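Local structure of Tol-Pal system protein TolB (Acinetobacter baumannii, 7MX5) at residues 138-143 with 390-395. The protein is a periplasmic component of the Tol-Pal system, which probably maintains outer membrane integrity and takes part in outer membrane invagination during cell division. Numbering follows the deposited sequence.
Sequences YVLRNP and GEVREP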
ATOM      1  N   TYR A 138      -0.087   5.707   7.559  1.00 31.88           N
ATOM      2  CA  TYR A 138      -0.809   4.999   8.607  1.00 35.29           C
ATOM      3  C   TYR A 138      -0.965   5.930   9.801  1.00 33.67           C
ATOM      4  O   TYR A 138      -0.300   6.962   9.901  1.00 31.93           O
ATOM      5  CB  TYR A 138      -0.089   3.706   9.004  1.00 35.20           C
ATOM      6  CG  TYR A 138       1.360   3.904   9.390  1.00 40.29           C
ATOM      7  CD1 TYR A 138       2.365   3.874   8.432  1.00 38.64           C
ATOM      8  CD2 TYR A 138       1.723   4.125  10.712  1.00 42.93           C
ATOM      9  CE1 TYR A 138       3.691   4.058   8.780  1.00 39.62           C
ATOM     10  CE2 TYR A 138       3.045   4.306  11.070  1.00 35.79           C
ATOM     11  CZ  TYR A 138       4.024   4.274  10.100  1.00 39.17           C
ATOM     12  OH  TYR A 138       5.341   4.456  10.454  1.00 37.38           O
ATOM     13  N   VAL A 139      -1.858   5.547  10.711  1.00 29.03           N
ATOM     14  CA  VAL A 139      -2.133   6.313  11.920  1.00 37.33           C
ATOM     15  C   VAL A 139      -1.855   5.424  13.122  1.00 42.63           C
ATOM     16  O   VAL A 139      -2.517   4.395  13.308  1.00 40.29           O
ATOM     17  CB  VAL A 139      -3.577   6.836  11.956  1.00 34.39           C
ATOM     18  CG1 VAL A 139      -3.822   7.609  13.243  1.00 31.40           C
ATOM     19  CG2 VAL A 139      -3.857   7.708  10.744  1.00 38.28           C
ATOM     20  N   LEU A 140      -0.878   5.819  13.934  1.00 38.38           N
ATOM     21  CA  LEU A 140      -0.567   5.116  15.171  1.00 38.06           C
ATOM     22  C   LEU A 140      -1.449   5.651  16.291  1.00 41.17           C
ATOM     23  O   LEU A 140      -1.481   6.860  16.541  1.00 40.72           O
ATOM     24  CB  LEU A 140       0.910   5.283  15.534  1.00 34.90           C
ATOM     25  CG  LEU A 140       1.926   4.644  14.586  1.00 50.27           C
ATOM     26  CD1 LEU A 140       3.345   4.988  15.011  1.00 45.61           C
ATOM     27  CD2 LEU A 140       1.732   3.138  14.532  1.00 44.07           C
ATOM     28  N   ARG A 141      -2.166   4.749  16.956  1.00 39.56           N
ATOM     29  CA  ARG A 141      -3.039   5.097  18.069  1.00 32.23           C
ATOM     30  C   ARG A 141      -2.456   4.518  19.349  1.00 42.83           C
ATOM     31  O   ARG A 141      -2.277   3.300  19.458  1.00 32.66           O
ATOM     32  CB  ARG A 141      -4.457   4.575  17.841  1.00 40.81           C
ATOM     33  CG  ARG A 141      -5.117   5.095  16.578  1.00 42.05           C
ATOM     34  CD  ARG A 141      -6.550   4.604  16.476  1.00 46.01           C
ATOM     35  NE  ARG A 141      -7.177   4.992  15.220  1.00 43.89           N
ATOM     36  CZ  ARG A 141      -8.427   4.700  14.886  1.00 37.53           C
ATOM     37  NH1 ARG A 141      -9.217   4.018  15.699  1.00 44.63           N
ATOM     38  NH2 ARG A 141      -8.895   5.100  13.708  1.00 45.50           N
ATOM     39  N   ASN A 142      -2.162   5.388  20.312  1.00 41.60           N
ATOM     40  CA  ASN A 142      -1.588   4.974  21.591  1.00 35.20           C
ATOM     41  C   ASN A 142      -2.226   5.790  22.708  1.00 45.43           C
ATOM     42  O   ASN A 142      -1.803   6.926  22.975  1.00 44.41           O
ATOM     43  CB  ASN A 142      -0.070   5.135  21.598  1.00 38.31           C
ATOM     44  CG  ASN A 142       0.600   4.280  22.656  1.00 51.13           C
ATOM     45  OD1 ASN A 142      -0.062   3.718  23.529  1.00 56.80           O
ATOM     46  ND2 ASN A 142       1.921   4.184  22.587  1.00 41.09           N
ATOM     47  N   PRO A 143      -3.244   5.247  23.382  1.00 40.24           N
ATOM     48  CA  PRO A 143      -3.789   5.943  24.557  1.00 56.92           C
ATOM     49  C   PRO A 143      -2.824   5.976  25.725  1.00 49.43           C
ATOM     50  O   PRO A 143      -3.000   6.801  26.631  1.00 46.42           O
ATOM     51  CB  PRO A 143      -5.058   5.146  24.899  1.00 53.51           C
ATOM     52  CG  PRO A 143      -5.184   4.074  23.852  1.00 51.26           C
ATOM     53  CD  PRO A 143      -3.873   3.937  23.161  1.00 48.34           C
ATOM     54  N   GLY A 390       0.811   0.165  21.103  1.00 62.60           N
ATOM     55  CA  GLY A 390      -0.396   0.685  20.495  1.00 51.66           C
ATOM     56  C   GLY A 390      -0.825  -0.135  19.291  1.00 48.59           C
ATOM     57  O   GLY A 390      -0.437  -1.294  19.113  1.00 55.55           O
ATOM     58  N   GLU A 391      -1.643   0.490  18.446  1.00 38.03           N
ATOM     59  CA  GLU A 391      -2.171  -0.156  17.256  1.00 45.23           C
ATOM     60  C   GLU A 391      -1.949   0.730  16.038  1.00 38.76           C
ATOM     61  O   GLU A 391      -1.822   1.952  16.144  1.00 38.27           O
ATOM     62  CB  GLU A 391      -3.667  -0.477  17.403  1.00 39.74           C
ATOM     63  CG  GLU A 391      -4.560   0.749  17.505  1.00 47.74           C
ATOM     64  CD  GLU A 391      -6.013   0.392  17.745  1.00 48.87           C
ATOM     65  OE1 GLU A 391      -6.423  -0.723  17.359  1.00 51.02           O
ATOM     66  OE2 GLU A 391      -6.746   1.226  18.319  1.00 56.54           O
ATOM     67  N   VAL A 392      -1.901   0.089  14.873  1.00 34.66           N
ATOM     68  CA  VAL A 392      -1.751   0.763  13.588  1.00 38.37           C
ATOM     69  C   VAL A 392      -3.060   0.618  12.827  1.00 33.80           C
ATOM     70  O   VAL A 392      -3.596  -0.491  12.712  1.00 42.51           O
ATOM     71  CB  VAL A 392      -0.577   0.184  12.779  1.00 42.86           C
ATOM     72  CG1 VAL A 392       0.051   1.262  11.915  1.00 33.72           C
ATOM     73  CG2 VAL A 392       0.452  -0.435  13.711  1.00 44.08           C
ATOM     74  N   ARG A 393      -3.575   1.731  12.310  1.00 34.21           N
ATOM     75  CA  ARG A 393      -4.889   1.744  11.686  1.00 39.75           C
ATOM     76  C   ARG A 393      -4.859   2.545  10.393  1.00 30.07           C
ATOM     77  O   ARG A 393      -4.016   3.424  10.196  1.00 33.05           O
ATOM     78  CB  ARG A 393      -5.956   2.329  12.625  1.00 36.96           C
ATOM     79  CG  ARG A 393      -5.921   1.773  14.038  1.00 46.96           C
ATOM     80  CD  ARG A 393      -6.712   0.484  14.129  1.00 33.85           C
ATOM     81  NE  ARG A 393      -7.990   0.588  13.437  1.00 36.86           N
ATOM     82  CZ  ARG A 393      -9.164   0.675  14.047  1.00 49.42           C
ATOM     83  NH1 ARG A 393      -9.259   0.667  15.367  1.00 48.53           N
ATOM     84  NH2 ARG A 393     -10.270   0.774  13.314  1.00 48.16           N
ATOM     85  N   GLU A 394      -5.806   2.218   9.512  1.00 33.62           N
ATOM     86  CA  GLU A 394      -6.125   2.956   8.293  1.00 28.37           C
ATOM     87  C   GLU A 394      -4.905   3.179   7.406  1.00 31.33           C
ATOM     88  O   GLU A 394      -4.479   4.327   7.221  1.00 32.59           O
ATOM     89  CB  GLU A 394      -6.768   4.296   8.654  1.00 35.50           C
ATOM     90  CG  GLU A 394      -8.282   4.236   8.775  1.00 37.67           C
ATOM     91  CD  GLU A 394      -8.858   5.415   9.537  1.00 43.67           C
ATOM     92  OE1 GLU A 394      -8.142   5.985  10.388  1.00 33.06           O
ATOM     93  OE2 GLU A 394     -10.027   5.774   9.283  1.00 39.78           O
ATOM     94  N   PRO A 395      -4.324   2.129   6.834  1.00 27.99           N
ATOM     95  CA  PRO A 395      -3.197   2.319   5.918  1.00 31.55           C
ATOM     96  C   PRO A 395      -3.662   2.796   4.550  1.00 26.80           C
ATOM     97  O   PRO A 395      -4.805   2.591   4.139  1.00 35.96           O
ATOM     98  CB  PRO A 395      -2.576   0.922   5.833  1.00 41.19           C
ATOM     99  CG  PRO A 395      -3.729   0.005   6.040  1.00 33.97           C
ATOM    100  CD  PRO A 395      -4.655   0.703   7.009  1.00 32.88           C
TER
HETATM  101  O   HOH W   1      -6.852   6.451  12.644  1.00 32.25           O
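Glu-394 OE1 is gripped twice: water 1 donates to it at 2.6 Å, and Arg-141 NH2 forms a salt bridge with it at 3.5 Å. The same water accepts from Arg-141 NH2 at 2.7 Å, closing a small triangle at the guanidinium edge, with the carboxylate turned 82° out of the guanidinium plane. Ser-174 holds the other oxygen, OE2. Arg-141 reaches this point through a stretched-out side chain (NE anti to CB, chi3 -175°), which crosses Arg-393 so that CG of Arg-393 lies over one guanidinium face, 3.7 Å from Arg-141 NE. Farther out, NH1 of Arg-141 stands over one face of the Arg-393 guanidinium, toward its rim, 3.4 Å from NH1 of Arg-393, a close approach of like charges. Carboxylates lie near the pair: Glu-349 takes NH2 of Arg-393, and Glu-391, itself paired with Arg-365, makes a long salt bridge with Arg-393 NH1. In the antiparallel backbone, Val-139 and Arg-393 exchange two hydrogen bonds, as do Arg-141 and Glu-391, where Arg-141 N meets Glu-391 O at 2.9 Å and almost straight (175°). Between them, Leu-140 and Val-392 form a non-hydrogen-bonded pair, their side chains side by side and pointing the same way, on the apolar side. Val-392 CG1 touches both Tyr-138 CD2 (3.5 Å) and Leu-140 CD2 (3.6 Å); Leu-372 of strand 369-376 also touches Tyr-138 and Val-392. The contact closes the six-bladed propeller: C-terminal strand 391-397 is the innermost of a blade whose other strands, 135-141, 150-156 and 163-168, come from the propeller's start. Closure thus joins backbone bonds and a buried apolar side to a charged side, where neighbouring carboxylates would be expected to offset the repulsion between the arginines.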